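Local coordinates for protein nicotinate phosphoribosyltransferase (Saccharomyces cerevisiae, PDB 1VLP) that catalyses the ATP-dependent formation of nicotinate ribonucleotide from nicotinate and phosphoribosyl diphosphate, the first step of NAD biosynthesis from nicotinic acid, at residues A[245-250]-A[283-288]; A[278-283]-A[303-308]; A[334-339]-A[357-362]. All blocks are in the same frame, centred on the assembly; numbering follows the deposited sequence.

Interaction 1: residues A[245-250]-A[283-288]; sequences EWVMGV and DTFGTD
T284 and F285 pack against V247 and selenomethionine M248 of helix 244-254, where a type I beta turn from D283 to G286, closed by G286 N to D283 O at 2.9 Å, follows barrel strand 279-281. At T284 the methyl CG2 is anti to the backbone N and makes the main approach. It lies 3.4 Å from V247 CG1, tighter than usual van der Waals contact, and 3.6 Å from M248 CG. V247 CG1 stands between its own backbone N and carbonyl carbon (chi1 70°), which sets it against T284 CB as well, 3.5 Å away. The hydroxyl OG1 of T284 is hydrogen-bonded to H244 ND1, so one side chain serves both the apolar seam and the histidine that, by similarity, becomes phosphorylated, though it is unmodified here. F285 comes next, and its far end does the touching: CE2 is 3.9 Å from V247 CG2, and CZ is 4.2 Å from M248 CA. The helix meets this ring obliquely, while T284 CG2 sits 4.0 Å above one face, offset toward the rim; A251 and L424 touch the same side chain. An alanine here would probably open a gap beside V247 CG2 and M248 CA and deprive T284 CG2 of the ring beneath it. The ring also reaches the helix backbone, with F285 CE2 4.0 Å from V247 O.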
ATOM      1  N   GLU A 245      -2.265   6.600   6.212  1.00  5.16           N
ATOM      2  CA  GLU A 245      -2.009   8.029   6.033  1.00  7.32           C
ATOM      3  C   GLU A 245      -3.287   8.862   6.165  1.00  4.43           C
ATOM      4  O   GLU A 245      -3.251  10.002   6.622  1.00  6.13           O
ATOM      5  CB  GLU A 245      -1.225   8.287   4.742  1.00  8.89           C
ATOM      6  CG  GLU A 245      -1.895   8.119   3.496  1.00 11.38           C
ATOM      7  CD  GLU A 245      -1.016   8.597   2.272  1.00 12.75           C
ATOM      8  OE1 GLU A 245      -0.660   9.799   2.261  1.00 25.12           O
ATOM      9  OE2 GLU A 245      -0.819   7.815   1.349  1.00 21.31           O
ATOM     10  N   TRP A 246      -4.447   8.240   5.914  1.00  2.64           N
ATOM     11  CA  TRP A 246      -5.732   8.890   6.119  1.00  3.29           C
ATOM     12  C   TRP A 246      -5.956   9.289   7.538  1.00  3.92           C
ATOM     13  O   TRP A 246      -6.084  10.481   7.811  1.00  2.00           O
ATOM     14  CB  TRP A 246      -6.883   8.021   5.578  1.00  7.45           C
ATOM     15  CG  TRP A 246      -8.199   8.689   5.664  1.00  3.01           C
ATOM     16  CD1 TRP A 246      -9.277   8.253   6.381  1.00  8.45           C
ATOM     17  CD2 TRP A 246      -8.623   9.889   4.998  1.00  5.85           C
ATOM     18  NE1 TRP A 246     -10.314   9.106   6.218  1.00  4.63           N
ATOM     19  CE2 TRP A 246      -9.962  10.117   5.379  1.00  6.26           C
ATOM     20  CE3 TRP A 246      -8.003  10.803   4.116  1.00  4.61           C
ATOM     21  CZ2 TRP A 246     -10.699  11.224   4.926  1.00  9.83           C
ATOM     22  CZ3 TRP A 246      -8.731  11.890   3.669  1.00  6.80           C
ATOM     23  CH2 TRP A 246     -10.049  12.093   4.064  1.00  6.11           C
ATOM     24  N   VAL A 247      -6.031   8.352   8.487  1.00  3.00           N
ATOM     25  CA  VAL A 247      -6.293   8.813   9.874  1.00  4.85           C
ATOM     26  C   VAL A 247      -5.124   9.609  10.464  1.00  2.13           C
ATOM     27  O   VAL A 247      -5.357  10.469  11.284  1.00  3.68           O
ATOM     28  CB  VAL A 247      -6.801   7.714  10.881  1.00  8.05           C
ATOM     29  CG1 VAL A 247      -5.743   6.739  11.223  1.00 11.32           C
ATOM     30  CG2 VAL A 247      -7.381   8.396  12.185  1.00  5.80           C
HETATM   31  N   MSE A 248      -3.897   9.285  10.069  1.00  3.26           N
HETATM   32  CA  MSE A 248      -2.671  10.065  10.490  1.00  4.12           C
HETATM   33  C   MSE A 248      -2.840  11.502  10.076  1.00  4.48           C
HETATM   34  O   MSE A 248      -2.660  12.399  10.900  1.00  4.44           O
HETATM   35  CB  MSE A 248      -1.413   9.461   9.891  1.00  2.77           C
HETATM   36  CG  MSE A 248      -1.045   8.071  10.365  1.00  4.89           C
HETATM   37 SE   MSE A 248       0.462   7.374   9.364  1.00 13.49          SE
HETATM   38  CE  MSE A 248       1.842   8.627   9.932  1.00  7.28           C
ATOM     39  N   GLY A 249      -3.240  11.765   8.816  1.00  2.54           N
ATOM     40  CA  GLY A 249      -3.462  13.145   8.377  1.00  5.67           C
ATOM     41  C   GLY A 249      -4.609  13.829   9.087  1.00  3.89           C
ATOM     42  O   GLY A 249      -4.506  14.958   9.535  1.00  6.17           O
ATOM     43  N   VAL A 250      -5.750  13.134   9.220  1.00  6.48           N
ATOM     44  CA  VAL A 250      -6.894  13.652   9.968  1.00  3.67           C
ATOM     45  C   VAL A 250      -6.533  14.074  11.388  1.00  5.44           C
ATOM     46  O   VAL A 250      -6.895  15.166  11.832  1.00  6.03           O
ATOM     47  CB  VAL A 250      -8.127  12.649   9.966  1.00  5.67           C
ATOM     48  CG1 VAL A 250      -9.200  13.088  10.901  1.00  9.57           C
ATOM     49  CG2 VAL A 250      -8.671  12.499   8.528  1.00  5.16           C
ATOM     50  N   ASP A 283      -5.413  -0.270  13.430  1.00  5.99           N
ATOM     51  CA  ASP A 283      -4.211  -0.269  14.289  1.00  6.84           C
ATOM     52  C   ASP A 283      -3.394   1.036  14.320  1.00  4.84           C
ATOM     53  O   ASP A 283      -2.441   1.153  15.093  1.00  4.16           O
ATOM     54  CB  ASP A 283      -3.267  -1.404  13.912  1.00  7.56           C
ATOM     55  CG  ASP A 283      -2.674  -1.254  12.502  1.00 11.26           C
ATOM     56  OD1 ASP A 283      -3.456  -1.038  11.552  1.00 11.21           O
ATOM     57  OD2 ASP A 283      -1.437  -1.387  12.334  1.00 17.00           O
ATOM     58  N   THR A 284      -3.815   2.021  13.542  1.00  4.86           N
ATOM     59  CA  THR A 284      -3.001   3.247  13.364  1.00  6.93           C
ATOM     60  C   THR A 284      -2.626   3.880  14.720  1.00  4.73           C
ATOM     61  O   THR A 284      -1.437   4.249  14.956  1.00  6.51           O
ATOM     62  CB  THR A 284      -3.722   4.241  12.493  1.00  7.66           C
ATOM     63  OG1 THR A 284      -4.171   3.572  11.304  1.00  5.88           O
ATOM     64  CG2 THR A 284      -2.770   5.439  12.123  1.00  8.26           C
ATOM     65  N   PHE A 285      -3.623   4.051  15.579  1.00  5.02           N
ATOM     66  CA  PHE A 285      -3.438   4.556  16.951  1.00  2.59           C
ATOM     67  C   PHE A 285      -3.789   3.462  17.967  1.00  4.31           C
ATOM     68  O   PHE A 285      -4.215   3.758  19.059  1.00  5.83           O
ATOM     69  CB  PHE A 285      -4.251   5.822  17.210  1.00  3.64           C
ATOM     70  CG  PHE A 285      -3.883   6.935  16.291  1.00  3.27           C
ATOM     71  CD1 PHE A 285      -2.534   7.174  16.005  1.00  5.29           C
ATOM     72  CD2 PHE A 285      -4.849   7.681  15.652  1.00  5.98           C
ATOM     73  CE1 PHE A 285      -2.164   8.147  15.080  1.00  8.45           C
ATOM     74  CE2 PHE A 285      -4.492   8.671  14.754  1.00 13.18           C
ATOM     75  CZ  PHE A 285      -3.149   8.890  14.462  1.00  9.20           C
ATOM     76  N   GLY A 286      -3.614   2.228  17.532  1.00  5.16           N
ATOM     77  CA  GLY A 286      -3.871   1.036  18.325  1.00  5.91           C
ATOM     78  C   GLY A 286      -5.310   0.594  18.150  1.00  5.97           C
ATOM     79  O   GLY A 286      -6.216   1.399  18.125  1.00  2.84           O
ATOM     80  N   THR A 287      -5.500  -0.692  17.952  1.00  4.61           N
ATOM     81  CA  THR A 287      -6.846  -1.221  17.739  1.00  7.31           C
ATOM     82  C   THR A 287      -7.873  -0.937  18.869  1.00  5.41           C
ATOM     83  O   THR A 287      -9.044  -0.666  18.588  1.00  4.12           O
ATOM     84  CB  THR A 287      -6.741  -2.697  17.359  1.00  6.55           C
ATOM     85  OG1 THR A 287      -6.092  -2.790  16.087  1.00  7.48           O
ATOM     86  CG2 THR A 287      -8.121  -3.318  17.276  1.00 10.06           C
ATOM     87  N   ASP A 288      -7.436  -0.920  20.122  1.00  5.20           N
ATOM     88  CA  ASP A 288      -8.313  -0.544  21.239  1.00  5.42           C
ATOM     89  C   ASP A 288      -8.998   0.837  21.104  1.00  7.02           C
ATOM     90  O   ASP A 288     -10.212   0.990  21.409  1.00  6.40           O
ATOM     91  CB  ASP A 288      -7.512  -0.611  22.536  1.00  8.30           C
ATOM     92  CG  ASP A 288      -7.149  -2.028  22.945  1.00 16.36           C
ATOM     93  OD1 ASP A 288      -7.734  -2.984  22.412  1.00 14.80           O
ATOM     94  OD2 ASP A 288      -6.253  -2.177  23.806  1.00 23.19           O
TER

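Interaction 2: residues A[278-283]-A[303-308]; sequences GLALTD and VGVRQD
A280 O is approached by two groups of the facing strand: R306 N donates to it at 2.8 Å, and V305 CA adds a C-H...O contact at 3.2 Å. The parallel pairing is extended by A280 N to G304 O, nearly straight at 173°, and by V303 N to G278 O. L279 CD2 lies 3.7 Å from G304 CA, where a side chain on the glycine would be tight. T282 CG2 presses on V305 CG1 at 3.5 Å, while its OG1 is hydrogen-bonded to Y315 OH. L281 and R306 lie side by side, and L281 CD1 sits 3.9 Å above one face of the guanidinium plane, offset toward its rim. R306 NE is hydrogen-bonded to S339 OG, and NH2 makes a weak salt bridge to D308 OD1 at 3.3 Å; the two bonds probably limit rotation of the group. A water donates to both D283 OD1 and R306 O, and D283 OD2 is hydrogen-bonded to S309 OG. D308 OD2 is hydrogen-bonded to H244 NE2. Adjacent parallel strands are characteristic of the alpha/beta barrel of type II phosphoribosyltransferases, and R306 belongs, by similarity, to its nicotinate site.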
ATOM      1  N   GLY A 278     -15.649  -0.073   2.765  1.00  5.88           N
ATOM      2  CA  GLY A 278     -14.622  -1.086   2.600  1.00  5.77           C
ATOM      3  C   GLY A 278     -14.205  -1.721   3.911  1.00  5.57           C
ATOM      4  O   GLY A 278     -15.016  -2.007   4.777  1.00  5.57           O
ATOM      5  N   LEU A 279     -12.919  -1.976   4.027  1.00  5.03           N
ATOM      6  CA  LEU A 279     -12.349  -2.526   5.226  1.00  4.34           C
ATOM      7  C   LEU A 279     -11.732  -1.445   6.100  1.00  5.12           C
ATOM      8  O   LEU A 279     -10.999  -0.560   5.629  1.00  6.81           O
ATOM      9  CB  LEU A 279     -11.290  -3.580   4.886  1.00  5.18           C
ATOM     10  CG  LEU A 279     -11.746  -4.752   4.047  1.00  6.79           C
ATOM     11  CD1 LEU A 279     -10.497  -5.380   3.477  1.00 12.73           C
ATOM     12  CD2 LEU A 279     -12.539  -5.739   4.860  1.00 10.43           C
ATOM     13  N   ALA A 280     -11.985  -1.536   7.396  1.00  6.47           N
ATOM     14  CA  ALA A 280     -11.443  -0.568   8.318  1.00  5.25           C
ATOM     15  C   ALA A 280     -10.013  -0.948   8.728  1.00  5.07           C
ATOM     16  O   ALA A 280      -9.734  -2.065   9.043  1.00  3.09           O
ATOM     17  CB  ALA A 280     -12.326  -0.433   9.544  1.00  6.70           C
ATOM     18  N   LEU A 281      -9.111   0.024   8.724  1.00  6.65           N
ATOM     19  CA  LEU A 281      -7.767  -0.120   9.249  1.00  7.14           C
ATOM     20  C   LEU A 281      -7.704   0.347  10.713  1.00  6.54           C
ATOM     21  O   LEU A 281      -7.785   1.529  11.009  1.00  9.35           O
ATOM     22  CB  LEU A 281      -6.826   0.708   8.375  1.00  9.86           C
ATOM     23  CG  LEU A 281      -5.339   0.454   8.445  1.00 11.88           C
ATOM     24  CD1 LEU A 281      -4.963  -1.041   8.276  1.00 13.91           C
ATOM     25  CD2 LEU A 281      -4.657   1.307   7.388  1.00 16.83           C
ATOM     26  N   THR A 282      -7.574  -0.603  11.632  1.00  6.41           N
ATOM     27  CA  THR A 282      -7.836  -0.342  13.047  1.00  3.57           C
ATOM     28  C   THR A 282      -6.635   0.019  13.912  1.00  3.34           C
ATOM     29  O   THR A 282      -6.821   0.499  15.042  1.00  4.96           O
ATOM     30  CB  THR A 282      -8.541  -1.571  13.693  1.00  5.76           C
ATOM     31  OG1 THR A 282      -7.623  -2.649  13.770  1.00  7.17           O
ATOM     32  CG2 THR A 282      -9.728  -2.055  12.841  1.00  4.59           C
ATOM     33  N   ASP A 283      -5.413  -0.270  13.430  1.00  5.99           N
ATOM     34  CA  ASP A 283      -4.211  -0.269  14.289  1.00  6.84           C
ATOM     35  C   ASP A 283      -3.394   1.036  14.320  1.00  4.84           C
ATOM     36  O   ASP A 283      -2.441   1.153  15.093  1.00  4.16           O
ATOM     37  CB  ASP A 283      -3.267  -1.404  13.912  1.00  7.56           C
ATOM     38  CG  ASP A 283      -2.674  -1.254  12.502  1.00 11.26           C
ATOM     39  OD1 ASP A 283      -3.456  -1.038  11.552  1.00 11.21           O
ATOM     40  OD2 ASP A 283      -1.437  -1.387  12.334  1.00 17.00           O
ATOM     41  N   VAL A 303     -17.188  -3.576   5.859  1.00  3.91           N
ATOM     42  CA  VAL A 303     -17.486  -4.986   5.694  1.00  6.69           C
ATOM     43  C   VAL A 303     -16.522  -5.864   6.456  1.00  3.71           C
ATOM     44  O   VAL A 303     -16.661  -7.092   6.439  1.00  3.57           O
ATOM     45  CB  VAL A 303     -17.463  -5.405   4.211  1.00  6.69           C
ATOM     46  CG1 VAL A 303     -18.620  -4.700   3.442  1.00  6.80           C
ATOM     47  CG2 VAL A 303     -16.114  -5.160   3.599  1.00  9.62           C
ATOM     48  N   GLY A 304     -15.590  -5.216   7.128  1.00  3.46           N
ATOM     49  CA  GLY A 304     -14.595  -5.871   7.914  1.00  3.08           C
ATOM     50  C   GLY A 304     -13.447  -4.944   8.233  1.00  2.00           C
ATOM     51  O   GLY A 304     -13.557  -3.702   8.162  1.00  2.28           O
ATOM     52  N   VAL A 305     -12.350  -5.576   8.620  1.00  2.00           N
ATOM     53  CA  VAL A 305     -11.176  -4.903   9.117  1.00  4.59           C
ATOM     54  C   VAL A 305      -9.954  -5.437   8.377  1.00  5.91           C
ATOM     55  O   VAL A 305      -9.951  -6.583   7.906  1.00  7.11           O
ATOM     56  CB  VAL A 305     -10.936  -5.080  10.634  1.00  3.94           C
ATOM     57  CG1 VAL A 305     -12.002  -4.328  11.478  1.00  5.16           C
ATOM     58  CG2 VAL A 305     -10.847  -6.562  11.010  1.00  5.13           C
ATOM     59  N   ARG A 306      -8.953  -4.582   8.234  1.00  3.63           N
ATOM     60  CA  ARG A 306      -7.637  -4.988   7.653  1.00  9.39           C
ATOM     61  C   ARG A 306      -6.607  -5.100   8.804  1.00  8.08           C
ATOM     62  O   ARG A 306      -6.431  -4.152   9.605  1.00 10.56           O
ATOM     63  CB  ARG A 306      -7.152  -4.016   6.529  1.00  9.31           C
ATOM     64  CG  ARG A 306      -5.880  -4.512   5.718  1.00 12.13           C
ATOM     65  CD  ARG A 306      -5.460  -3.417   4.662  1.00 17.85           C
ATOM     66  NE  ARG A 306      -4.020  -3.127   4.790  1.00 24.20           N
ATOM     67  CZ  ARG A 306      -3.458  -1.939   4.624  1.00 32.05           C
ATOM     68  NH1 ARG A 306      -4.178  -0.869   4.274  1.00 28.28           N
ATOM     69  NH2 ARG A 306      -2.144  -1.825   4.785  1.00 45.72           N
ATOM     70  N   GLN A 307      -5.964  -6.274   8.893  1.00  8.03           N
ATOM     71  CA  GLN A 307      -4.926  -6.567   9.884  1.00  7.97           C
ATOM     72  C   GLN A 307      -3.535  -6.279   9.233  1.00  9.42           C
ATOM     73  O   GLN A 307      -3.211  -6.832   8.195  1.00 12.39           O
ATOM     74  CB  GLN A 307      -5.046  -7.989  10.369  1.00  7.16           C
ATOM     75  CG  GLN A 307      -4.065  -8.402  11.481  1.00  7.43           C
ATOM     76  CD  GLN A 307      -2.706  -8.784  10.986  1.00 11.84           C
ATOM     77  OE1 GLN A 307      -2.568  -9.576  10.030  1.00  9.81           O
ATOM     78  NE2 GLN A 307      -1.675  -8.283  11.669  1.00 12.17           N
ATOM     79  N   ASP A 308      -2.777  -5.369   9.828  1.00  8.87           N
ATOM     80  CA  ASP A 308      -1.557  -4.873   9.242  1.00 10.15           C
ATOM     81  C   ASP A 308      -0.365  -4.861  10.202  1.00 12.66           C
ATOM     82  O   ASP A 308       0.754  -4.536   9.760  1.00 13.56           O
ATOM     83  CB  ASP A 308      -1.803  -3.450   8.749  1.00 12.16           C
ATOM     84  CG  ASP A 308      -0.790  -3.000   7.697  1.00 20.58           C
ATOM     85  OD1 ASP A 308      -0.449  -3.799   6.785  1.00 21.49           O
ATOM     86  OD2 ASP A 308      -0.376  -1.825   7.797  1.00 20.39           O
TER
HETATM   87  O   HOH W   1      -5.010  -3.105  11.522  1.00 12.17           O
HETATM   88  O   HOH W   2       0.753  -0.980  10.969  1.00 23.88           O

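Interaction 3: residues A[334-339]-A[357-362]; sequences KIICYS and NGMLAT
I336 and L360 are joined in a regular parallel pairing in which four backbone hydrogen bonds link strands 335-338 and 360-365. I336 uses both its polar backbone atoms: its N donates to L360 O at 2.8 Å, and its O accepts from T362 N at 2.9 Å. L360 N to K334 O and Y338 N to T362 O extend the series, and C-H...O contacts from the CA atoms of I335, A361 and C337 lie between them. An axis angle of 27° fits this continuous register.

Apolar contacts lie on both faces of the sheet. On the side of I336, selenomethionine M359 bends at chi2 and chi3 (-66° and -59°), and its side chain crosses I336 at about a right angle. Its CE is 3.5 Å from I336 CG1, a tight contact. The Y338 ring receives I336 CG2 3.6 Å above one face, offset toward the rim, whereas A361 CB meets its edge in plane, 3.9 Å from CE2. T316 OG1 is hydrogen-bonded to the phenol OH. On the opposite face, I335 CG1 packs on L360 CB, and I335 CG2 is 4.0 Å from T362 CG2.

T362 OG1 also comes within 3.2 Å of C337 CB, a close approach without a hydrogen bond. One water accepts from K334 N and donates to G358 O, and K334 NZ is hydrogen-bonded to Y302 O. G358, at positive phi, is the C-prime residue of a Schellman motif ending helix 344-356. That helix connects the two adjacent parallel strands, making this a classic beta-alpha-beta unit of the barrel.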
ATOM      1  N   LYS A 334     -18.503 -10.789   9.021  1.00  2.78           N
ATOM      2  CA  LYS A 334     -17.432  -9.809   8.700  1.00  2.66           C
ATOM      3  C   LYS A 334     -16.068 -10.462   8.314  1.00  3.73           C
ATOM      4  O   LYS A 334     -15.797 -11.650   8.629  1.00  4.98           O
ATOM      5  CB  LYS A 334     -17.281  -8.842   9.887  1.00  2.85           C
ATOM      6  CG  LYS A 334     -18.588  -8.082  10.239  1.00  4.39           C
ATOM      7  CD  LYS A 334     -18.958  -7.070   9.182  1.00  5.22           C
ATOM      8  CE  LYS A 334     -20.184  -6.243   9.588  1.00  4.69           C
ATOM      9  NZ  LYS A 334     -20.553  -5.258   8.516  1.00  3.91           N
ATOM     10  N   ILE A 335     -15.251  -9.665   7.636  1.00  2.00           N
ATOM     11  CA  ILE A 335     -14.006 -10.064   7.019  1.00  5.13           C
ATOM     12  C   ILE A 335     -12.840  -9.520   7.845  1.00  4.90           C
ATOM     13  O   ILE A 335     -12.882  -8.381   8.296  1.00  4.59           O
ATOM     14  CB  ILE A 335     -13.879  -9.467   5.537  1.00  3.97           C
ATOM     15  CG1 ILE A 335     -14.947 -10.104   4.668  1.00 11.69           C
ATOM     16  CG2 ILE A 335     -12.492  -9.707   4.958  1.00  4.19           C
ATOM     17  CD1 ILE A 335     -15.198  -9.368   3.336  1.00 12.40           C
ATOM     18  N   ILE A 336     -11.793 -10.337   8.027  1.00  3.90           N
ATOM     19  CA  ILE A 336     -10.467  -9.858   8.313  1.00  6.54           C
ATOM     20  C   ILE A 336      -9.579 -10.066   7.092  1.00  4.99           C
ATOM     21  O   ILE A 336      -9.488 -11.153   6.540  1.00  3.15           O
ATOM     22  CB  ILE A 336      -9.770 -10.547   9.542  1.00  6.08           C
ATOM     23  CG1 ILE A 336     -10.612 -10.401  10.800  1.00  8.99           C
ATOM     24  CG2 ILE A 336      -8.385  -9.975   9.742  1.00  5.71           C
ATOM     25  CD1 ILE A 336     -10.045 -11.062  11.993  1.00  7.13           C
ATOM     26  N   CYS A 337      -8.977  -8.980   6.655  1.00  4.15           N
ATOM     27  CA  CYS A 337      -7.996  -9.028   5.569  1.00  3.69           C
ATOM     28  C   CYS A 337      -6.582  -8.903   6.181  1.00  4.38           C
ATOM     29  O   CYS A 337      -6.249  -7.898   6.780  1.00  6.98           O
ATOM     30  CB  CYS A 337      -8.236  -7.878   4.622  1.00  6.35           C
ATOM     31  SG  CYS A 337      -6.998  -7.914   3.294  1.00 12.45           S
ATOM     32  N   TYR A 338      -5.810  -9.969   6.071  1.00  4.45           N
ATOM     33  CA  TYR A 338      -4.466 -10.054   6.580  1.00  2.00           C
ATOM     34  C   TYR A 338      -3.514  -9.575   5.476  1.00  4.33           C
ATOM     35  O   TYR A 338      -3.538 -10.106   4.352  1.00  4.04           O
ATOM     36  CB  TYR A 338      -4.138 -11.499   6.913  1.00  2.00           C
ATOM     37  CG  TYR A 338      -5.050 -12.121   7.953  1.00  2.00           C
ATOM     38  CD1 TYR A 338      -4.790 -12.027   9.295  1.00  2.00           C
ATOM     39  CD2 TYR A 338      -6.195 -12.796   7.567  1.00  2.01           C
ATOM     40  CE1 TYR A 338      -5.627 -12.613  10.220  1.00  3.83           C
ATOM     41  CE2 TYR A 338      -7.066 -13.364   8.490  1.00  3.81           C
ATOM     42  CZ  TYR A 338      -6.769 -13.269   9.830  1.00  3.78           C
ATOM     43  OH  TYR A 338      -7.638 -13.856  10.709  1.00  5.09           O
ATOM     44  N   SER A 339      -2.709  -8.565   5.792  1.00  6.05           N
ATOM     45  CA  SER A 339      -1.901  -7.935   4.740  1.00  8.31           C
ATOM     46  C   SER A 339      -0.449  -7.635   5.098  1.00  9.41           C
ATOM     47  O   SER A 339       0.207  -6.887   4.359  1.00  9.82           O
ATOM     48  CB  SER A 339      -2.609  -6.641   4.279  1.00  9.17           C
ATOM     49  OG  SER A 339      -2.609  -5.663   5.319  1.00 14.88           O
ATOM     50  N   ASN A 357     -12.356 -18.685  14.733  1.00  2.00           N
ATOM     51  CA  ASN A 357     -12.893 -17.532  15.439  1.00  2.00           C
ATOM     52  C   ASN A 357     -14.068 -16.859  14.726  1.00  3.16           C
ATOM     53  O   ASN A 357     -14.430 -15.711  15.035  1.00  5.24           O
ATOM     54  CB  ASN A 357     -11.752 -16.564  15.668  1.00  2.00           C
ATOM     55  CG  ASN A 357     -10.808 -17.054  16.703  1.00  3.39           C
ATOM     56  OD1 ASN A 357     -11.160 -17.128  17.872  1.00  2.00           O
ATOM     57  ND2 ASN A 357      -9.601 -17.470  16.282  1.00  2.09           N
ATOM     58  N   GLY A 358     -14.698 -17.576  13.791  1.00  4.08           N
ATOM     59  CA  GLY A 358     -15.905 -17.091  13.133  1.00  2.47           C
ATOM     60  C   GLY A 358     -15.790 -15.882  12.261  1.00  3.61           C
ATOM     61  O   GLY A 358     -16.699 -15.053  12.239  1.00  5.15           O
HETATM   62  N   MSE A 359     -14.668 -15.764  11.563  1.00  2.00           N
HETATM   63  CA  MSE A 359     -14.394 -14.621  10.701  1.00  2.00           C
HETATM   64  C   MSE A 359     -14.160 -15.148   9.308  1.00  4.66           C
HETATM   65  O   MSE A 359     -13.568 -16.221   9.143  1.00  2.21           O
HETATM   66  CB  MSE A 359     -13.150 -13.845  11.166  1.00  4.25           C
HETATM   67  CG  MSE A 359     -13.278 -13.284  12.563  1.00  3.33           C
HETATM   68 SE   MSE A 359     -14.670 -11.868  12.742  1.00  8.59          SE
HETATM   69  CE  MSE A 359     -13.993 -10.617  11.483  1.00  8.28           C
ATOM     70  N   LEU A 360     -14.622 -14.369   8.318  1.00  5.89           N
ATOM     71  CA  LEU A 360     -14.213 -14.558   6.940  1.00  6.06           C
ATOM     72  C   LEU A 360     -12.821 -13.942   6.800  1.00  7.05           C
ATOM     73  O   LEU A 360     -12.471 -13.004   7.555  1.00  9.22           O
ATOM     74  CB  LEU A 360     -15.183 -13.915   5.968  1.00  3.71           C
ATOM     75  CG  LEU A 360     -16.645 -14.354   6.091  1.00  5.40           C
ATOM     76  CD1 LEU A 360     -17.562 -13.467   5.268  1.00  7.52           C
ATOM     77  CD2 LEU A 360     -16.805 -15.763   5.656  1.00  7.43           C
ATOM     78  N   ALA A 361     -12.009 -14.554   5.945  1.00  5.97           N
ATOM     79  CA  ALA A 361     -10.601 -14.193   5.778  1.00  5.02           C
ATOM     80  C   ALA A 361     -10.339 -13.853   4.320  1.00  6.45           C
ATOM     81  O   ALA A 361     -10.804 -14.523   3.404  1.00  3.31           O
ATOM     82  CB  ALA A 361      -9.646 -15.287   6.203  1.00  3.63           C
ATOM     83  N   THR A 362      -9.606 -12.780   4.151  1.00  5.30           N
ATOM     84  CA  THR A 362      -8.979 -12.465   2.840  1.00  4.64           C
ATOM     85  C   THR A 362      -7.538 -12.073   3.128  1.00  5.56           C
ATOM     86  O   THR A 362      -7.153 -11.813   4.299  1.00  2.38           O
ATOM     87  CB  THR A 362      -9.712 -11.376   2.069  1.00  3.47           C
ATOM     88  OG1 THR A 362      -9.638 -10.134   2.781  1.00  5.10           O
ATOM     89  CG2 THR A 362     -11.138 -11.793   1.809  1.00  4.67           C
TER
HETATM   90  O   HOH W   3     -17.940 -12.254  11.621  1.00  2.00           O

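Interactions 1 and 2 share D283 and have centres 11 Å apart; T287 OG1 and T282 OG1, 2.8 Å from each other, probably form a hydrogen bond between them. H244, which by similarity is phosphorylated in the reaction, lies between these two contacts. Interactions 2 and 3 lie in one parallel sheet, their centres 9 Å apart, and strands 304-307 and 335-338 are neighbours, with Q307 N 2.7 Å from C337 O. L279 CD1 packs on C337 CB at 3.6 Å. R306 is about 4 Å by side chain from F189, another nicotinate residue by similarity, while interactions 1 and 3 do not touch, their nearest atoms being about 8 Å apart.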